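PDB 6M7L: putative non-ribosomal peptide synthetase from Actinomadura parvosata subsp. kistnae, which probably serves as a condensation-like X-domain of a non-ribosomal peptide synthetase, recruiting cytochrome P450 enzymes to a carrier-bound peptide rather than forming peptide bonds. Local coordinates for residues S157-V162 and E387-P392; A255-R260 and L453-G458; G270-A275 and L376-D381. All blocks are in the same frame, centred on the assembly; numbering follows the deposited sequence.

The three contacts lie in the two lobes of a condensation-type fold. Contact 1 is in the N-terminal lobe. Contacts 2 and 3 share the C-terminal lobe, with centres about 14 Å apart. They touch where His258 CE1 meets Met272 CE at 3.6 Å; these residues lie on successive helices, 255-267 and 272-288. Contact 1 is remote from contact 2, with nearest atoms about 20 Å apart, but comes within about 9 Å of contact 3 at nearest atoms. The chain leaves strand 374-380 of contact 3 and crosses to contact 1. There, helix 155-172 begins at the end of what appears to be the counterpart of the condensation-domain HHxxxDG motif, altered in this protein.

Contact 1. Residues S157-V162 and E387-P392; sequences SVDVLV and ESWALP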
loop_
_atom_site.group_PDB
_atom_site.type_symbol
_atom_site.label_atom_id
_atom_site.label_comp_id
_atom_site.label_asym_id
_atom_site.label_seq_id
_atom_site.Cartn_x
_atom_site.Cartn_y
_atom_site.Cartn_z
ATOM N N SER A 157 -13.172 -0.700 -1.646
ATOM C CA SER A 157 -13.487 0.716 -1.781
ATOM C C SER A 157 -13.166 1.506 -0.522
ATOM O O SER A 157 -12.965 2.721 -0.606
ATOM C CB SER A 157 -14.963 0.903 -2.141
ATOM O OG SER A 157 -15.229 0.473 -3.467
ATOM N N VAL A 158 -13.125 0.850 0.640
ATOM C CA VAL A 158 -12.808 1.555 1.880
ATOM C C VAL A 158 -11.407 2.141 1.804
ATOM O O VAL A 158 -11.177 3.302 2.162
ATOM C CB VAL A 158 -12.964 0.615 3.088
ATOM C CG1 VAL A 158 -12.376 1.250 4.337
ATOM C CG2 VAL A 158 -14.426 0.283 3.302
ATOM N N ASP A 159 -10.450 1.342 1.325
ATOM C CA ASP A 159 -9.096 1.836 1.107
ATOM C C ASP A 159 -9.091 2.996 0.118
ATOM O O ASP A 159 -8.454 4.029 0.358
ATOM C CB ASP A 159 -8.206 0.694 0.614
ATOM C CG ASP A 159 -6.806 1.151 0.270
ATOM O OD1 ASP A 159 -6.163 1.801 1.118
ATOM O OD2 ASP A 159 -6.345 0.848 -0.850
ATOM N N VAL A 160 -9.807 2.844 -0.999
ATOM C CA VAL A 160 -9.913 3.922 -1.979
ATOM C C VAL A 160 -10.572 5.147 -1.358
ATOM O O VAL A 160 -10.160 6.287 -1.606
ATOM C CB VAL A 160 -10.682 3.434 -3.221
ATOM C CG1 VAL A 160 -10.969 4.595 -4.165
ATOM C CG2 VAL A 160 -9.898 2.339 -3.929
ATOM N N LEU A 161 -11.604 4.928 -0.539
ATOM C CA LEU A 161 -12.277 6.030 0.140
ATOM C C LEU A 161 -11.293 6.848 0.966
ATOM O O LEU A 161 -11.201 8.072 0.815
ATOM C CB LEU A 161 -13.391 5.479 1.033
ATOM C CG LEU A 161 -14.779 6.114 0.977
ATOM C CD1 LEU A 161 -14.669 7.620 0.844
ATOM C CD2 LEU A 161 -15.604 5.517 -0.154
ATOM N N VAL A 162 -10.540 6.180 1.844
ATOM C CA VAL A 162 -9.652 6.884 2.764
ATOM C C VAL A 162 -8.509 7.554 2.011
ATOM O O VAL A 162 -8.143 8.700 2.300
ATOM C CB VAL A 162 -9.130 5.913 3.838
ATOM C CG1 VAL A 162 -8.218 6.637 4.810
ATOM C CG2 VAL A 162 -10.295 5.261 4.572
ATOM N N GLU A 387 -2.148 0.636 7.387
ATOM C CA GLU A 387 -0.879 1.224 7.795
ATOM C C GLU A 387 -0.519 2.446 6.965
ATOM O O GLU A 387 0.234 3.304 7.439
ATOM C CB GLU A 387 0.242 0.185 7.692
ATOM C CG GLU A 387 -0.149 -1.224 8.116
ATOM C CD GLU A 387 -0.223 -1.402 9.622
ATOM O OE1 GLU A 387 -0.119 -0.399 10.359
ATOM O OE2 GLU A 387 -0.383 -2.557 10.071
ATOM N N SER A 388 -1.040 2.546 5.742
ATOM C CA SER A 388 -0.687 3.610 4.812
ATOM C C SER A 388 -1.830 4.601 4.608
ATOM O O SER A 388 -1.960 5.196 3.535
ATOM C CB SER A 388 -0.245 3.015 3.475
ATOM O OG SER A 388 0.182 4.027 2.580
ATOM N N TRP A 389 -2.669 4.782 5.625
ATOM C CA TRP A 389 -3.708 5.805 5.622
ATOM C C TRP A 389 -3.201 7.000 6.419
ATOM O O TRP A 389 -2.903 6.873 7.611
ATOM C CB TRP A 389 -5.010 5.276 6.224
ATOM C CG TRP A 389 -5.735 4.279 5.367
ATOM C CD1 TRP A 389 -5.538 4.039 4.039
ATOM C CD2 TRP A 389 -6.775 3.388 5.786
ATOM N NE1 TRP A 389 -6.393 3.054 3.603
ATOM C CE2 TRP A 389 -7.162 2.636 4.658
ATOM C CE3 TRP A 389 -7.418 3.151 7.007
ATOM C CZ2 TRP A 389 -8.162 1.667 4.712
ATOM C CZ3 TRP A 389 -8.408 2.188 7.059
ATOM C CH2 TRP A 389 -8.771 1.457 5.919
ATOM N N ALA A 390 -3.103 8.157 5.766
ATOM C CA ALA A 390 -2.551 9.344 6.413
ATOM C C ALA A 390 -3.227 10.582 5.845
ATOM O O ALA A 390 -3.049 10.897 4.664
ATOM C CB ALA A 390 -1.036 9.415 6.222
ATOM N N LEU A 391 -3.993 11.282 6.680
ATOM C CA LEU A 391 -4.501 12.597 6.308
ATOM C C LEU A 391 -3.398 13.628 6.514
ATOM O O LEU A 391 -2.886 13.750 7.633
ATOM C CB LEU A 391 -5.723 12.979 7.136
ATOM C CG LEU A 391 -6.985 12.112 7.161
ATOM C CD1 LEU A 391 -8.185 12.958 7.565
ATOM C CD2 LEU A 391 -7.241 11.427 5.837
ATOM N N PRO A 392 -2.998 14.368 5.480
ATOM C CA PRO A 392 -1.921 15.356 5.642
ATOM C C PRO A 392 -2.189 16.317 6.792
ATOM O O PRO A 392 -3.255 16.927 6.886
ATOM C CB PRO A 392 -1.913 16.078 4.292
ATOM C CG PRO A 392 -2.395 15.049 3.330
ATOM C CD PRO A 392 -3.428 14.244 4.078
#
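Val162 lays its CG1 methyl over the five-membered ring of the Trp389 indole. The methyl is 3.7 Å from the ring centroid and 20° off the normal, a CH-pi contact. Val162 CG1 is anti to the backbone N (chi1 -179°), which turns this branch to the indole face. The two side chains meet at about a right angle. Val158, one turn earlier, brings CG1 to within 3.9 Å of Trp389 CH2, at the far end of the six-membered ring.

Between these valines Asp159 reaches the indole edge. Trp389 NE1 donates to Asp159 OD1 over 2.8 Å, with an N-H...O angle of 165°. The oxygen lies near the ring plane and accepts through its anti lone pair. Carboxylate and indole are nearly coplanar. The other oxygen, Asp159 OD2, forms a salt bridge with Arg163, so both carboxylate oxygens have a partner, which probably limits rotation of the indole. Trp389 and Val158 also touch Val48 of strand 45-53 in the N-terminal sheet. Trp389 thus ties the chain arriving from the C-terminal lobe to helix 155-172, consistent with the interlobe crossover of condensation domains, often called the latch.

Contact 2. Residues A255-R260 and L453-G458; sequences ADSHAR and LLEQVG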
loop_
_atom_site.group_PDB
_atom_site.type_symbol
_atom_site.label_atom_id
_atom_site.label_comp_id
_atom_site.label_asym_id
_atom_site.label_seq_id
_atom_site.Cartn_x
_atom_site.Cartn_y
_atom_site.Cartn_z
ATOM N N ALA A 255 2.365 -24.772 12.139
ATOM C CA ALA A 255 3.031 -24.970 10.854
ATOM C C ALA A 255 3.152 -26.445 10.496
ATOM O O ALA A 255 3.152 -26.792 9.309
ATOM C CB ALA A 255 4.411 -24.313 10.870
ATOM N N ASP A 256 3.255 -27.321 11.499
ATOM C CA ASP A 256 3.332 -28.757 11.248
ATOM C C ASP A 256 2.153 -29.234 10.408
ATOM O O ASP A 256 2.327 -29.737 9.292
ATOM C CB ASP A 256 3.385 -29.515 12.577
ATOM C CG ASP A 256 4.703 -29.340 13.297
ATOM O OD1 ASP A 256 5.620 -28.716 12.720
ATOM O OD2 ASP A 256 4.825 -29.830 14.440
ATOM N N SER A 257 0.937 -29.077 10.936
ATOM C CA SER A 257 -0.249 -29.481 10.190
ATOM C C SER A 257 -0.447 -28.623 8.950
ATOM O O SER A 257 -0.994 -29.099 7.948
ATOM C CB SER A 257 -1.478 -29.414 11.094
ATOM O OG SER A 257 -1.241 -30.100 12.310
ATOM N N HIS A 258 -0.008 -27.362 8.999
ATOM C CA HIS A 258 -0.079 -26.498 7.825
ATOM C C HIS A 258 0.783 -27.046 6.693
ATOM O O HIS A 258 0.369 -27.036 5.527
ATOM C CB HIS A 258 0.351 -25.079 8.206
ATOM C CG HIS A 258 0.288 -24.095 7.079
ATOM N ND1 HIS A 258 -0.307 -24.376 5.868
ATOM C CD2 HIS A 258 0.750 -22.825 6.983
ATOM C CE1 HIS A 258 -0.206 -23.325 5.075
ATOM N NE2 HIS A 258 0.429 -22.368 5.729
ATOM N N ALA A 259 1.981 -27.536 7.020
ATOM C CA ALA A 259 2.864 -28.080 5.992
ATOM C C ALA A 259 2.259 -29.316 5.340
ATOM O O ALA A 259 2.349 -29.488 4.119
ATOM C CB ALA A 259 4.231 -28.405 6.591
ATOM N N ARG A 260 1.633 -30.185 6.138
ATOM C CA ARG A 260 1.060 -31.409 5.587
ATOM C C ARG A 260 -0.113 -31.118 4.658
ATOM O O ARG A 260 -0.318 -31.845 3.679
ATOM C CB ARG A 260 0.633 -32.342 6.719
ATOM C CG ARG A 260 1.798 -33.038 7.403
ATOM C CD ARG A 260 1.324 -34.069 8.414
ATOM N NE ARG A 260 0.758 -33.452 9.609
ATOM C CZ ARG A 260 1.480 -33.027 10.641
ATOM N NH1 ARG A 260 2.801 -33.150 10.623
ATOM N NH2 ARG A 260 0.884 -32.479 11.691
ATOM N N LEU A 453 -9.962 -31.351 12.623
ATOM C CA LEU A 453 -10.121 -31.978 11.316
ATOM C C LEU A 453 -8.952 -31.646 10.397
ATOM O O LEU A 453 -8.459 -32.515 9.667
ATOM C CB LEU A 453 -11.444 -31.541 10.689
ATOM C CG LEU A 453 -11.782 -32.207 9.357
ATOM C CD1 LEU A 453 -11.612 -33.701 9.483
ATOM C CD2 LEU A 453 -13.195 -31.872 8.936
ATOM N N LEU A 454 -8.494 -30.391 10.419
ATOM C CA LEU A 454 -7.335 -30.000 9.621
ATOM C C LEU A 454 -6.108 -30.820 9.999
ATOM O O LEU A 454 -5.382 -31.312 9.128
ATOM C CB LEU A 454 -7.052 -28.509 9.801
ATOM C CG LEU A 454 -8.018 -27.503 9.180
ATOM C CD1 LEU A 454 -7.849 -26.153 9.845
ATOM C CD2 LEU A 454 -7.772 -27.392 7.688
ATOM N N GLU A 455 -5.860 -30.972 11.301
ATOM C CA GLU A 455 -4.711 -31.749 11.748
ATOM C C GLU A 455 -4.851 -33.220 11.380
ATOM O O GLU A 455 -3.849 -33.882 11.087
ATOM C CB GLU A 455 -4.531 -31.591 13.258
ATOM C CG GLU A 455 -4.153 -30.185 13.691
ATOM C CD GLU A 455 -4.070 -30.038 15.198
ATOM O OE1 GLU A 455 -4.742 -30.812 15.912
ATOM O OE2 GLU A 455 -3.328 -29.148 15.669
ATOM N N GLN A 456 -6.077 -33.745 11.379
ATOM C CA GLN A 456 -6.270 -35.161 11.086
ATOM C C GLN A 456 -6.017 -35.462 9.614
ATOM O O GLN A 456 -5.211 -36.338 9.281
ATOM C CB GLN A 456 -7.676 -35.596 11.491
ATOM C CG GLN A 456 -7.962 -37.063 11.218
ATOM C CD GLN A 456 -9.237 -37.536 11.879
ATOM O OE1 GLN A 456 -9.996 -36.737 12.427
ATOM N NE2 GLN A 456 -9.479 -38.841 11.838
ATOM N N VAL A 457 -6.700 -34.747 8.714
ATOM C CA VAL A 457 -6.558 -35.036 7.290
ATOM C C VAL A 457 -5.157 -34.697 6.801
ATOM O O VAL A 457 -4.681 -35.273 5.815
ATOM C CB VAL A 457 -7.634 -34.294 6.475
ATOM C CG1 VAL A 457 -9.028 -34.737 6.904
ATOM C CG2 VAL A 457 -7.473 -32.788 6.613
ATOM N N GLY A 458 -4.473 -33.764 7.464
ATOM C CA GLY A 458 -3.092 -33.489 7.104
ATOM C C GLY A 458 -2.176 -34.655 7.423
ATOM O O GLY A 458 -1.329 -35.033 6.609
#
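This is a close helix-helix packing contact at the outer side of the C-terminal lobe, between helix 255-267 and the final helix 440-459. The CA atoms of Arg260 and Gly458 are 4.9 Å apart. Gly458 has no side chain, so the backbones can come this near.

Arg260 lies alongside the Gly458 carbonyl. Its CB is 3.3 Å from Gly458 O, and its CD is 3.4 Å from that same Gly458 oxygen. The chain then bends at chi3 (-72°), which folds the guanidinium back toward its own helix. One face of that group covers Asp256 O, while Gly458 C sits at its edge. Arg260 NH2 gives a weak hydrogen bond to Ser257 OG at 3.2 Å. Cutting Arg260 back to an alanine removes CD and the guanidinium, and is likely to leave Ser257 OG without this weak donor and the outer flank of the Gly458 carbonyl less covered.

In this condensation-type fold helix 440-459 packs on helices 255-267 and 272-288, with Leu454 and Val457 on Leu261 and Leu454 also on Ala279. Helix 255-267 in turn meets strand 424-434, where His258 and Ala259 touch Ala424.

One turn before Arg260, Ser257 OG comes to 3.2 Å from Glu455 CG; the nearest approach is to the aliphatic part of Glu455. Its carboxylate stays apart from the guanidinium, with Arg260 NH2 and Glu455 OE2 separated by 6.7 Å.

Contact 3. Residues G270-A275 and L376-D381; sequences GTMFTA and LQLDED
Leu376 meets the Phe273 ring in two ways. Its CD2 methyl sits over one face, 4.0 Å from the ring centroid and 23° off the normal, a CH-pi contact placed toward the rim. Its carbonyl lies at the ring edge instead, with Phe273 CE2 at 3.4 Å from Leu376 O. That oxygen also accepts a hydrogen bond from Thr297 OG1, and the Leu376 backbone pairs with Gly296 of strand 292-299. Phe273 CG is anti to the backbone N (chi1 -176°), which swings the ring off the helix and along the strand.

Gln377 turns away from the helix. Its OE1 accepts bonds from Trp411 NE1 and Arg298 N, and its backbone pairs with strand 410-418.

Leu378 faces the helix again. Its CB comes to the edge of the Phe273 ring, 3.7 Å from Phe273 CD2. The branch end spreads against the first turn of the helix. Leu378 CD1 is 3.5 Å from Met272 O, and CD2 of the same leucine is 3.9 Å from Met272 CB. Beyond Leu378 the strand continues its backbone pairing with strand 410-418.

Thr271 is at the N-cap position of the helix, and its OG1 shares a hydrogen bond of 3.3 Å with Thr274 OG1, in which either hydroxyl could be the donor. In this condensation-type fold helix 272-288 thus packs by its first turn on strand 374-380 of the C-terminal lobe. The join is largely apolar: Leu376 and Leu378 fit round the Phe273 ring, and Leu378 also meets Met272. The polar bonding runs instead within the helix start and between strands.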
loop_
_atom_site.group_PDB
_atom_site.type_symbol
_atom_site.label_atom_id
_atom_site.label_comp_id
_atom_site.label_asym_id
_atom_site.label_seq_id
_atom_site.Cartn_x
_atom_site.Cartn_y
_atom_site.Cartn_z
ATOM N N GLY A 270 -3.474 -28.636 -6.264
ATOM C CA GLY A 270 -4.331 -27.634 -5.681
ATOM C C GLY A 270 -3.547 -26.635 -4.848
ATOM O O GLY A 270 -2.322 -26.712 -4.718
ATOM N N THR A 271 -4.287 -25.689 -4.283
ATOM C CA THR A 271 -3.734 -24.642 -3.440
ATOM C C THR A 271 -4.081 -24.912 -1.982
ATOM O O THR A 271 -4.826 -25.840 -1.657
ATOM C CB THR A 271 -4.265 -23.270 -3.867
ATOM O OG1 THR A 271 -5.685 -23.228 -3.679
ATOM C CG2 THR A 271 -3.951 -23.016 -5.334
ATOM N N MET A 272 -3.520 -24.087 -1.095
ATOM C CA MET A 272 -3.911 -24.160 0.309
ATOM C C MET A 272 -5.397 -23.884 0.482
ATOM O O MET A 272 -6.039 -24.472 1.359
ATOM C CB MET A 272 -3.083 -23.183 1.143
ATOM C CG MET A 272 -1.881 -23.821 1.812
ATOM S SD MET A 272 -2.354 -25.242 2.820
ATOM C CE MET A 272 -3.441 -24.469 4.015
ATOM N N PHE A 273 -5.957 -22.996 -0.344
ATOM C CA PHE A 273 -7.402 -22.796 -0.350
ATOM C C PHE A 273 -8.130 -24.109 -0.601
ATOM O O PHE A 273 -9.116 -24.420 0.077
ATOM C CB PHE A 273 -7.785 -21.757 -1.406
ATOM C CG PHE A 273 -9.250 -21.408 -1.420
ATOM C CD1 PHE A 273 -10.139 -22.105 -2.223
ATOM C CD2 PHE A 273 -9.735 -20.373 -0.636
ATOM C CE1 PHE A 273 -11.487 -21.783 -2.236
ATOM C CE2 PHE A 273 -11.080 -20.045 -0.647
ATOM C CZ PHE A 273 -11.957 -20.751 -1.448
ATOM N N THR A 274 -7.649 -24.899 -1.564
ATOM C CA THR A 274 -8.274 -26.185 -1.851
ATOM C C THR A 274 -8.171 -27.127 -0.657
ATOM O O THR A 274 -9.092 -27.908 -0.392
ATOM C CB THR A 274 -7.633 -26.814 -3.089
ATOM O OG1 THR A 274 -7.598 -25.853 -4.152
ATOM C CG2 THR A 274 -8.429 -28.027 -3.545
ATOM N N ALA A 275 -7.059 -27.063 0.079
ATOM C CA ALA A 275 -6.895 -27.935 1.239
ATOM C C ALA A 275 -7.872 -27.572 2.352
ATOM O O ALA A 275 -8.485 -28.457 2.959
ATOM C CB ALA A 275 -5.455 -27.867 1.745
ATOM N N LEU A 376 -15.314 -18.879 2.593
ATOM C CA LEU A 376 -13.922 -19.098 2.957
ATOM C C LEU A 376 -13.036 -18.104 2.223
ATOM O O LEU A 376 -13.134 -17.965 0.998
ATOM C CB LEU A 376 -13.491 -20.531 2.632
ATOM C CG LEU A 376 -11.993 -20.836 2.681
ATOM C CD1 LEU A 376 -11.424 -20.577 4.069
ATOM C CD2 LEU A 376 -11.728 -22.269 2.244
ATOM N N GLN A 377 -12.178 -17.417 2.972
ATOM C CA GLN A 377 -11.132 -16.575 2.409
ATOM C C GLN A 377 -9.784 -17.090 2.887
ATOM O O GLN A 377 -9.567 -17.246 4.094
ATOM C CB GLN A 377 -11.299 -15.105 2.811
ATOM C CG GLN A 377 -12.698 -14.547 2.642
ATOM C CD GLN A 377 -13.268 -14.751 1.250
ATOM O OE1 GLN A 377 -14.443 -15.088 1.095
ATOM N NE2 GLN A 377 -12.445 -14.533 0.228
ATOM N N LEU A 378 -8.888 -17.363 1.944
ATOM C CA LEU A 378 -7.520 -17.770 2.248
ATOM C C LEU A 378 -6.589 -16.798 1.539
ATOM O O LEU A 378 -6.492 -16.807 0.307
ATOM C CB LEU A 378 -7.261 -19.214 1.816
ATOM C CG LEU A 378 -5.949 -19.835 2.295
ATOM C CD1 LEU A 378 -6.168 -21.275 2.726
ATOM C CD2 LEU A 378 -4.884 -19.758 1.213
ATOM N N ASP A 379 -5.909 -15.960 2.314
ATOM C CA ASP A 379 -5.078 -14.894 1.780
ATOM C C ASP A 379 -3.611 -15.147 2.095
ATOM O O ASP A 379 -3.269 -15.608 3.189
ATOM C CB ASP A 379 -5.497 -13.540 2.355
ATOM C CG ASP A 379 -6.952 -13.221 2.092
ATOM O OD1 ASP A 379 -7.443 -13.557 0.993
ATOM O OD2 ASP A 379 -7.604 -12.640 2.984
ATOM N N GLU A 380 -2.752 -14.848 1.128
ATOM C CA GLU A 380 -1.328 -14.764 1.396
ATOM C C GLU A 380 -1.038 -13.465 2.137
ATOM O O GLU A 380 -1.748 -12.468 1.981
ATOM C CB GLU A 380 -0.524 -14.818 0.094
ATOM C CG GLU A 380 -1.177 -15.616 -1.033
ATOM C CD GLU A 380 -1.142 -17.117 -0.806
ATOM O OE1 GLU A 380 -2.208 -17.705 -0.520
ATOM O OE2 GLU A 380 -0.046 -17.709 -0.916
ATOM N N ASP A 381 0.006 -13.484 2.962
ATOM C CA ASP A 381 0.357 -12.291 3.719
ATOM C C ASP A 381 0.778 -11.176 2.770
ATOM O O ASP A 381 1.471 -11.409 1.777
ATOM C CB ASP A 381 1.476 -12.601 4.715
ATOM C CG ASP A 381 1.340 -11.815 6.005
ATOM O OD1 ASP A 381 0.496 -10.893 6.056
ATOM O OD2 ASP A 381 2.068 -12.125 6.972
#